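Local coordinates for protein pyridine synthase TbtD (PDB 5WA4) that probably catalyses the [4+2] aza-cycloaddition that builds the central pyridine ring of the thiopeptide antibiotic thiomuracin from a leader-bearing peptide precursor, at residues R335-V338 / C339-A343; A241-P244 / H245-E248; D23-L27 / D28-P32. One frame throughout, in Å; residues are numbered along the deposited sequence.

The three contacts are all local, each joining a run of residues to the run that follows it. Contact 1 is buried inside helix 332-352 and contact 3 is partly buried in helix 22-35, on opposite sides of the chain's centre with contact centres 29 Å apart. Contact 2, at the surface, lies where a loop becomes helix 244-265. No two contacts share an element. Their chemistry follows their place: regular backbone bonding and a leucine pair that meets the bound peptide in contact 1, weak first-turn bonds at a helix start in contact 2, and in contact 3 a widened turn whose acidic and arginine side chains meet helix 135-159.

Contact 1 of 3, residues R335-V338 / C339-A343; sequences RFLV and CHLAA
Arg335 and Cys339 open a run of four successive backbone bonds in the regular alpha-helix 332-352, where each carbonyl receives the N-H four residues on. Cys339 N reaches Arg335 O at 2.9 Å with an N-H...O angle of 168°, almost in line with the carbonyl bond. Next, His340 N binds Phe336 O at 2.9 Å, its donor tilted out of the carbonyl plane. Leu341 N then engages Leu337 O, and Ala342 N engages Val338 O, both at 2.9 Å. Every carbonyl of 335-338 thus has a donor, including those of the buried Leu337 and Val338, which neighbouring helices shield. The arginine side chain finds its partner elsewhere: Arg335 NH1 is hydrogen-bonded to His194 NE2 on helix 184-201. Phe336 stacks its ring on Tyr198 of the same helix, while the ring of His340 meets that of Trp212 on helix 205-218. Across the helical turn, Leu337 and Leu341 run side by side in the same direction. They get there by different first torsions: CG of Leu337 lies opposite its own N (chi1 168°), whereas CG of Leu341 lies opposite its carbonyl carbon (chi1 -69°), which also sets Leu341 CG 3.4 Å from Leu337 O. Both leucines also pack against apolar side chains of the bound leader peptide, so this apolar stripe forms part of the surface on which the peptide rests. Within the stripe, the leucines touch methyl to methyl, Leu337 CD1 lying 4.0 Å from Leu341 CD1.

Contact 2 of 3, residues A241-P244 / H245-E248; sequences AHLP and HVRE
Pro244 O takes two backbone donors from the residues ahead of it, and both bonds are weak. Glu248 N lies 3.4 Å from Pro244 O, the spacing of an alpha-helical turn drawn long, while the Arg247 N bond, strongly bent (N-H...O angle 126°) as in a 3-10 turn, is too short to be more than doubtful. The charged ends look elsewhere: Arg247 NE is hydrogen-bonded to Ser233 O near the end of helix 220-235, and Glu248 OE2 forms a salt bridge with Arg251 one turn further along. This is the beginning of helix 244-265, with Leu243 in the N-cap position and Pro244, whose ring nitrogen has no hydrogen to give, in the first turn. Packing spreads out from there. Leu243 CD1 meets Val246 CG2 at 4.3 Å, and these two side chains also touch helix 220-235, through Val230 and Ser233 respectively. The same Val246 CG2 sits 3.8 Å above the plane of the neighbouring His245 ring, displaced toward its rim. His245 CG is lodged between its own N and carbonyl carbon (chi1 77°), which keeps the ring back beside Pro244, His245 ND1 being 4.2 Å from Pro244 C. On the loop side, Ala241 CB approaches Arg247 CG at 4.3 Å.

Contact 3 of 3, residues D23-L27 / D28-P32; sequences DDLIL and DGVRP
Asp24 and Asp28 both carry CG opposite their own carbonyl carbon (chi1 -86° and -64°), which lays the two carboxylates side by side, nearly parallel, one helical turn apart. Asp24 OD1 comes within 4.0 Å of Asp28 OD2. Such like charges would repel, but Arg159 of helix 135-159 makes salt bridges to both acids and Asp24 has a second one to Arg86, which should offset much of the cost. The backbone beneath is a widened, pi-type turn in helix 22-35. Asp28 N binds Asp24 O at 2.8 Å in the ordinary alpha pattern. Leu25 O accepts twice: from Gly29 N, still four residues on, at 3.1 Å and from above the carbonyl plane, and from Val30 N, five on, at 2.9 Å and nearly in line. Arg31 N continues the wider spacing to Ile26 O, at 2.9 Å. Pro32 has no N-H to offer the preceding turn, and the helix kinks there. The short segments 23-27 and 28-32, the second holding the wide turn, have axes 32° apart. Packing follows the altered register, with Leu25 CD1 against Val30 CG2 at 4.1 Å, while Ile26 and Val30 lean on Phe46 of strand 44-49, joining helix to sheet. On the side toward helix 135-159, Arg31 crosses Leu27 at a slant and makes a cation-pi contact with Tyr152. Leu27 CD2 lies over one face of the Arg31 guanidinium, toward its rim, and Leu27 O sits in that group's plane at its edge, 3.6 Å from Arg31 NE.

Contact 1 of 3, residues R335-V338 / C339-A343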
ATOM      1  N   ARG E 335       4.230  26.763  16.219  1.00 49.85           N
ATOM      2  CA  ARG E 335       4.570  27.002  14.813  1.00 43.09           C
ATOM      3  C   ARG E 335       3.419  26.632  13.888  1.00 46.74           C
ATOM      4  O   ARG E 335       3.002  27.459  13.054  1.00 41.25           O
ATOM      5  CB  ARG E 335       5.818  26.233  14.400  1.00 45.79           C
ATOM      6  CG  ARG E 335       6.413  26.728  13.049  1.00 52.54           C
ATOM      7  CD  ARG E 335       7.187  25.621  12.323  1.00 39.20           C
ATOM      8  NE  ARG E 335       7.983  24.890  13.297  1.00 43.56           N
ATOM      9  CZ  ARG E 335       8.082  23.569  13.334  1.00 49.31           C
ATOM     10  NH1 ARG E 335       7.445  22.834  12.435  1.00 48.71           N
ATOM     11  NH2 ARG E 335       8.823  22.984  14.271  1.00 55.46           N
ATOM     12  N   PHE E 336       2.879  25.416  14.042  1.00 41.35           N
ATOM     13  CA  PHE E 336       1.742  25.018  13.212  1.00 39.69           C
ATOM     14  C   PHE E 336       0.533  25.934  13.387  1.00 47.65           C
ATOM     15  O   PHE E 336      -0.161  26.240  12.418  1.00 48.11           O
ATOM     16  CB  PHE E 336       1.374  23.570  13.478  1.00 40.45           C
ATOM     17  CG  PHE E 336       2.472  22.621  13.106  1.00 48.47           C
ATOM     18  CD1 PHE E 336       2.968  22.601  11.801  1.00 54.18           C
ATOM     19  CD2 PHE E 336       3.044  21.789  14.039  1.00 47.87           C
ATOM     20  CE1 PHE E 336       4.011  21.748  11.435  1.00 54.43           C
ATOM     21  CE2 PHE E 336       4.091  20.927  13.682  1.00 55.53           C
ATOM     22  CZ  PHE E 336       4.574  20.908  12.382  1.00 50.03           C
ATOM     23  N   LEU E 337       0.304  26.424  14.601  1.00 47.21           N
ATOM     24  CA  LEU E 337      -0.814  27.328  14.832  1.00 45.85           C
ATOM     25  C   LEU E 337      -0.602  28.645  14.117  1.00 45.56           C
ATOM     26  O   LEU E 337      -1.506  29.147  13.433  1.00 49.03           O
ATOM     27  CB  LEU E 337      -1.004  27.578  16.324  1.00 56.74           C
ATOM     28  CG  LEU E 337      -1.945  28.711  16.722  1.00 48.39           C
ATOM     29  CD1 LEU E 337      -3.364  28.341  16.332  1.00 44.78           C
ATOM     30  CD2 LEU E 337      -1.802  29.012  18.212  1.00 45.35           C
ATOM     31  N   VAL E 338       0.589  29.216  14.276  1.00 45.21           N
ATOM     32  CA  VAL E 338       0.950  30.429  13.531  1.00 46.60           C
ATOM     33  C   VAL E 338       0.815  30.284  11.984  1.00 45.62           C
ATOM     34  O   VAL E 338       0.234  31.158  11.333  1.00 38.87           O
ATOM     35  CB  VAL E 338       2.363  30.871  13.900  1.00 44.88           C
ATOM     36  CG1 VAL E 338       2.909  31.828  12.877  1.00 41.63           C
ATOM     37  CG2 VAL E 338       2.344  31.504  15.283  1.00 44.43           C
ATOM     38  N   CYS E 339       1.300  29.178  11.401  1.00 47.93           N
ATOM     39  CA  CYS E 339       1.114  28.967   9.957  1.00 46.29           C
ATOM     40  C   CYS E 339      -0.358  28.855   9.637  1.00 46.41           C
ATOM     41  O   CYS E 339      -0.816  29.346   8.609  1.00 50.96           O
ATOM     42  CB  CYS E 339       1.815  27.705   9.435  1.00 46.53           C
ATOM     43  SG  CYS E 339       3.607  27.604   9.661  1.00 54.07           S
ATOM     44  N   HIS E 340      -1.107  28.182  10.492  1.00 45.19           N
ATOM     45  CA  HIS E 340      -2.506  28.001  10.177  1.00 48.29           C
ATOM     46  C   HIS E 340      -3.217  29.368  10.175  1.00 52.82           C
ATOM     47  O   HIS E 340      -4.057  29.647   9.303  1.00 50.31           O
ATOM     48  CB  HIS E 340      -3.163  27.044  11.150  1.00 45.83           C
ATOM     49  CG  HIS E 340      -4.596  26.779  10.837  1.00 47.57           C
ATOM     50  ND1 HIS E 340      -5.000  25.724  10.051  1.00 58.02           N
ATOM     51  CD2 HIS E 340      -5.718  27.471  11.152  1.00 54.96           C
ATOM     52  CE1 HIS E 340      -6.315  25.755   9.921  1.00 63.21           C
ATOM     53  NE2 HIS E 340      -6.773  26.811  10.574  1.00 58.44           N
ATOM     54  N   LEU E 341      -2.855  30.228  11.123  1.00 46.43           N
ATOM     55  CA  LEU E 341      -3.441  31.565  11.182  1.00 48.25           C
ATOM     56  C   LEU E 341      -2.969  32.448  10.017  1.00 54.08           C
ATOM     57  O   LEU E 341      -3.726  33.287   9.523  1.00 52.89           O
ATOM     58  CB  LEU E 341      -3.118  32.231  12.526  1.00 51.96           C
ATOM     59  CG  LEU E 341      -3.827  31.596  13.732  1.00 55.84           C
ATOM     60  CD1 LEU E 341      -3.285  32.100  15.067  1.00 48.34           C
ATOM     61  CD2 LEU E 341      -5.325  31.836  13.612  1.00 54.40           C
ATOM     62  N   ALA E 342      -1.729  32.274   9.565  1.00 55.98           N
ATOM     63  CA  ALA E 342      -1.281  33.050   8.411  1.00 49.13           C
ATOM     64  C   ALA E 342      -2.134  32.689   7.226  1.00 48.06           C
ATOM     65  O   ALA E 342      -2.632  33.577   6.537  1.00 54.28           O
ATOM     66  CB  ALA E 342       0.160  32.819   8.109  1.00 44.66           C
ATOM     67  N   ALA E 343      -2.351  31.398   7.014  1.00 42.44           N
ATOM     68  CA  ALA E 343      -3.073  30.972   5.816  1.00 54.10           C
ATOM     69  C   ALA E 343      -4.551  31.404   5.841  1.00 53.87           C
ATOM     70  O   ALA E 343      -5.116  31.762   4.806  1.00 60.48           O
ATOM     71  CB  ALA E 343      -2.950  29.454   5.616  1.00 42.29           C
TER

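Contact 2 of 3, residues A241-P244 / H245-E248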
ATOM      1  N   ALA E 241      10.758  51.150   6.327  1.00132.11           N
ATOM      2  CA  ALA E 241       9.318  50.879   6.338  1.00132.76           C
ATOM      3  C   ALA E 241       8.795  51.204   7.733  1.00133.91           C
ATOM      4  O   ALA E 241       9.375  52.042   8.424  1.00130.36           O
ATOM      5  CB  ALA E 241       9.021  49.437   5.968  1.00119.84           C
ATOM      6  N   HIS E 242       7.721  50.542   8.165  1.00131.38           N
ATOM      7  CA  HIS E 242       7.185  50.796   9.506  1.00122.61           C
ATOM      8  C   HIS E 242       7.223  49.561  10.417  1.00107.18           C
ATOM      9  O   HIS E 242       6.768  49.626  11.559  1.00112.97           O
ATOM     10  CB  HIS E 242       5.760  51.354   9.409  1.00124.10           C
ATOM     11  CG  HIS E 242       5.688  52.681   8.719  1.00139.06           C
ATOM     12  ND1 HIS E 242       4.508  53.217   8.240  1.00151.58           N
ATOM     13  CD2 HIS E 242       6.652  53.586   8.426  1.00145.09           C
ATOM     14  CE1 HIS E 242       4.752  54.384   7.681  1.00151.74           C
ATOM     15  NE2 HIS E 242       6.046  54.638   7.777  1.00147.95           N
ATOM     16  N   LEU E 243       7.768  48.451   9.914  1.00 92.62           N
ATOM     17  CA  LEU E 243       8.126  47.280  10.731  1.00 83.18           C
ATOM     18  C   LEU E 243       9.548  46.861  10.422  1.00 84.83           C
ATOM     19  O   LEU E 243       9.758  46.049   9.519  1.00 78.70           O
ATOM     20  CB  LEU E 243       7.230  46.071  10.457  1.00 72.10           C
ATOM     21  CG  LEU E 243       5.772  45.903  10.841  1.00 65.55           C
ATOM     22  CD1 LEU E 243       5.329  44.562  10.329  1.00 64.98           C
ATOM     23  CD2 LEU E 243       5.586  45.976  12.332  1.00 75.28           C
ATOM     24  N   PRO E 244      10.531  47.413  11.139  1.00 88.97           N
ATOM     25  CA  PRO E 244      11.930  47.045  10.880  1.00 85.41           C
ATOM     26  C   PRO E 244      12.205  45.539  10.766  1.00 67.97           C
ATOM     27  O   PRO E 244      12.445  45.102   9.662  1.00 72.15           O
ATOM     28  CB  PRO E 244      12.658  47.649  12.079  1.00 82.40           C
ATOM     29  CG  PRO E 244      11.881  48.903  12.334  1.00 97.83           C
ATOM     30  CD  PRO E 244      10.432  48.591  12.014  1.00 90.89           C
ATOM     31  N   HIS E 245      12.113  44.775  11.847  1.00 64.40           N
ATOM     32  CA  HIS E 245      12.640  43.411  11.899  1.00 62.54           C
ATOM     33  C   HIS E 245      12.183  42.486  10.743  1.00 65.05           C
ATOM     34  O   HIS E 245      12.832  41.466  10.465  1.00 58.00           O
ATOM     35  CB  HIS E 245      12.242  42.749  13.218  1.00 63.17           C
ATOM     36  CG  HIS E 245      10.825  42.294  13.227  1.00 53.11           C
ATOM     37  ND1 HIS E 245       9.766  43.173  13.176  1.00 65.27           N
ATOM     38  CD2 HIS E 245      10.290  41.053  13.190  1.00 48.14           C
ATOM     39  CE1 HIS E 245       8.635  42.492  13.148  1.00 61.36           C
ATOM     40  NE2 HIS E 245       8.925  41.204  13.148  1.00 55.81           N
ATOM     41  N   VAL E 246      11.057  42.806  10.109  1.00 58.67           N
ATOM     42  CA  VAL E 246      10.635  42.081   8.921  1.00 51.24           C
ATOM     43  C   VAL E 246      11.600  42.405   7.777  1.00 62.29           C
ATOM     44  O   VAL E 246      12.042  41.509   7.049  1.00 61.97           O
ATOM     45  CB  VAL E 246       9.179  42.420   8.521  1.00 52.60           C
ATOM     46  CG1 VAL E 246       8.954  42.243   7.017  1.00 49.96           C
ATOM     47  CG2 VAL E 246       8.210  41.561   9.305  1.00 55.88           C
ATOM     48  N   ARG E 247      11.940  43.684   7.642  1.00 60.94           N
ATOM     49  CA  ARG E 247      12.833  44.133   6.593  1.00 60.87           C
ATOM     50  C   ARG E 247      14.201  43.503   6.688  1.00 64.39           C
ATOM     51  O   ARG E 247      14.779  43.129   5.662  1.00 57.89           O
ATOM     52  CB  ARG E 247      12.965  45.660   6.583  1.00 64.64           C
ATOM     53  CG  ARG E 247      11.806  46.219   5.884  1.00 71.42           C
ATOM     54  CD  ARG E 247      12.196  46.733   4.507  1.00 86.64           C
ATOM     55  NE  ARG E 247      11.082  46.355   3.640  1.00 94.41           N
ATOM     56  CZ  ARG E 247      11.074  46.399   2.308  1.00 96.43           C
ATOM     57  NH1 ARG E 247      12.109  46.861   1.631  1.00104.73           N
ATOM     58  NH2 ARG E 247      10.020  45.963   1.639  1.00 91.79           N
ATOM     59  N   GLU E 248      14.731  43.336   7.892  1.00 56.35           N
ATOM     60  CA  GLU E 248      16.048  42.750   7.895  1.00 62.89           C
ATOM     61  C   GLU E 248      15.971  41.265   7.713  1.00 58.96           C
ATOM     62  O   GLU E 248      16.908  40.672   7.182  1.00 57.82           O
ATOM     63  CB  GLU E 248      16.855  43.073   9.135  1.00 68.58           C
ATOM     64  CG  GLU E 248      17.662  44.290   8.838  1.00 79.88           C
ATOM     65  CD  GLU E 248      19.164  44.081   8.958  1.00 88.39           C
ATOM     66  OE1 GLU E 248      19.609  42.968   9.337  1.00 87.09           O
ATOM     67  OE2 GLU E 248      19.893  45.026   8.567  1.00 84.93           O
TER

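Contact 3 of 3, residues D23-L27 / D28-P32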
ATOM      1  N   ASP E  23      16.086  31.561  27.460  1.00 57.72           N
ATOM      2  CA  ASP E  23      16.172  32.881  26.786  1.00 62.61           C
ATOM      3  C   ASP E  23      17.143  33.824  27.520  1.00 66.69           C
ATOM      4  O   ASP E  23      17.642  34.788  26.935  1.00 61.44           O
ATOM      5  CB  ASP E  23      14.787  33.565  26.671  1.00 50.57           C
ATOM      6  CG  ASP E  23      13.952  33.061  25.477  1.00 59.18           C
ATOM      7  OD1 ASP E  23      14.246  31.979  24.938  1.00 66.51           O
ATOM      8  OD2 ASP E  23      12.964  33.724  25.087  1.00 56.33           O
ATOM      9  N   ASP E  24      17.404  33.547  28.801  1.00 68.11           N
ATOM     10  CA  ASP E  24      18.253  34.415  29.619  1.00 68.77           C
ATOM     11  C   ASP E  24      19.707  34.024  29.492  1.00 66.35           C
ATOM     12  O   ASP E  24      20.580  34.890  29.429  1.00 68.98           O
ATOM     13  CB  ASP E  24      17.838  34.382  31.101  1.00 73.29           C
ATOM     14  CG  ASP E  24      16.726  35.381  31.438  1.00 71.03           C
ATOM     15  OD1 ASP E  24      16.699  36.504  30.864  1.00 64.28           O
ATOM     16  OD2 ASP E  24      15.877  35.018  32.283  1.00 73.59           O
ATOM     17  N   LEU E  25      19.964  32.720  29.476  1.00 63.06           N
ATOM     18  CA  LEU E  25      21.315  32.216  29.259  1.00 63.97           C
ATOM     19  C   LEU E  25      21.845  32.706  27.922  1.00 64.69           C
ATOM     20  O   LEU E  25      23.032  33.002  27.780  1.00 66.72           O
ATOM     21  CB  LEU E  25      21.343  30.688  29.313  1.00 60.73           C
ATOM     22  CG  LEU E  25      22.559  29.962  28.719  1.00 52.64           C
ATOM     23  CD1 LEU E  25      23.852  30.296  29.434  1.00 53.64           C
ATOM     24  CD2 LEU E  25      22.323  28.478  28.766  1.00 50.23           C
ATOM     25  N   ILE E  26      20.948  32.784  26.944  1.00 65.72           N
ATOM     26  CA  ILE E  26      21.299  33.269  25.619  1.00 66.52           C
ATOM     27  C   ILE E  26      21.807  34.700  25.739  1.00 67.19           C
ATOM     28  O   ILE E  26      22.965  34.978  25.412  1.00 70.63           O
ATOM     29  CB  ILE E  26      20.087  33.173  24.630  1.00 64.79           C
ATOM     30  CG1 ILE E  26      19.932  31.740  24.113  1.00 59.28           C
ATOM     31  CG2 ILE E  26      20.233  34.127  23.449  1.00 52.77           C
ATOM     32  CD1 ILE E  26      18.650  31.512  23.357  1.00 53.53           C
ATOM     33  N   LEU E  27      20.962  35.584  26.264  1.00 64.19           N
ATOM     34  CA  LEU E  27      21.234  37.017  26.267  1.00 62.65           C
ATOM     35  C   LEU E  27      22.288  37.481  27.277  1.00 65.47           C
ATOM     36  O   LEU E  27      22.990  38.452  27.017  1.00 72.92           O
ATOM     37  CB  LEU E  27      19.936  37.775  26.523  1.00 63.62           C
ATOM     38  CG  LEU E  27      18.827  37.511  25.513  1.00 60.28           C
ATOM     39  CD1 LEU E  27      17.566  38.298  25.854  1.00 57.94           C
ATOM     40  CD2 LEU E  27      19.332  37.863  24.139  1.00 60.12           C
ATOM     41  N   ASP E  28      22.386  36.809  28.422  1.00 65.93           N
ATOM     42  CA  ASP E  28      23.184  37.313  29.550  1.00 68.50           C
ATOM     43  C   ASP E  28      24.485  36.553  29.742  1.00 72.08           C
ATOM     44  O   ASP E  28      25.392  37.014  30.436  1.00 70.60           O
ATOM     45  CB  ASP E  28      22.385  37.251  30.862  1.00 64.16           C
ATOM     46  CG  ASP E  28      21.155  38.154  30.858  1.00 71.62           C
ATOM     47  OD1 ASP E  28      21.034  39.011  29.951  1.00 63.39           O
ATOM     48  OD2 ASP E  28      20.316  38.008  31.784  1.00 74.27           O
ATOM     49  N   GLY E  29      24.563  35.368  29.152  1.00 74.35           N
ATOM     50  CA  GLY E  29      25.766  34.565  29.232  1.00 69.78           C
ATOM     51  C   GLY E  29      26.405  34.345  27.875  1.00 77.72           C
ATOM     52  O   GLY E  29      27.604  34.565  27.709  1.00 88.97           O
ATOM     53  N   VAL E  30      25.619  33.928  26.888  1.00 69.41           N
ATOM     54  CA  VAL E  30      26.222  33.491  25.638  1.00 72.93           C
ATOM     55  C   VAL E  30      26.562  34.671  24.726  1.00 72.84           C
ATOM     56  O   VAL E  30      27.685  34.757  24.233  1.00 72.22           O
ATOM     57  CB  VAL E  30      25.317  32.485  24.897  1.00 64.08           C
ATOM     58  CG1 VAL E  30      25.855  32.234  23.495  1.00 61.34           C
ATOM     59  CG2 VAL E  30      25.245  31.174  25.675  1.00 55.77           C
ATOM     60  N   ARG E  31      25.614  35.580  24.511  1.00 70.41           N
ATOM     61  CA  ARG E  31      25.864  36.728  23.632  1.00 76.27           C
ATOM     62  C   ARG E  31      27.099  37.559  24.047  1.00 79.12           C
ATOM     63  O   ARG E  31      27.961  37.824  23.205  1.00 78.13           O
ATOM     64  CB  ARG E  31      24.626  37.637  23.536  1.00 70.78           C
ATOM     65  CG  ARG E  31      24.941  39.039  23.026  1.00 72.51           C
ATOM     66  CD  ARG E  31      23.698  39.856  22.672  1.00 66.26           C
ATOM     67  NE  ARG E  31      22.916  40.221  23.845  1.00 67.89           N
ATOM     68  CZ  ARG E  31      21.950  41.137  23.827  1.00 81.02           C
ATOM     69  NH1 ARG E  31      21.686  41.782  22.685  1.00 70.73           N
ATOM     70  NH2 ARG E  31      21.260  41.417  24.942  1.00 67.39           N
ATOM     71  N   PRO E  32      27.199  37.965  25.332  1.00 82.63           N
ATOM     72  CA  PRO E  32      28.440  38.638  25.748  1.00 82.77           C
ATOM     73  C   PRO E  32      29.734  37.875  25.414  1.00 79.15           C
ATOM     74  O   PRO E  32      30.683  38.496  24.943  1.00 82.39           O
ATOM     75  CB  PRO E  32      28.271  38.755  27.264  1.00 79.75           C
ATOM     76  CG  PRO E  32      26.808  38.863  27.455  1.00 75.60           C
ATOM     77  CD  PRO E  32      26.199  37.964  26.421  1.00 76.68           C
TER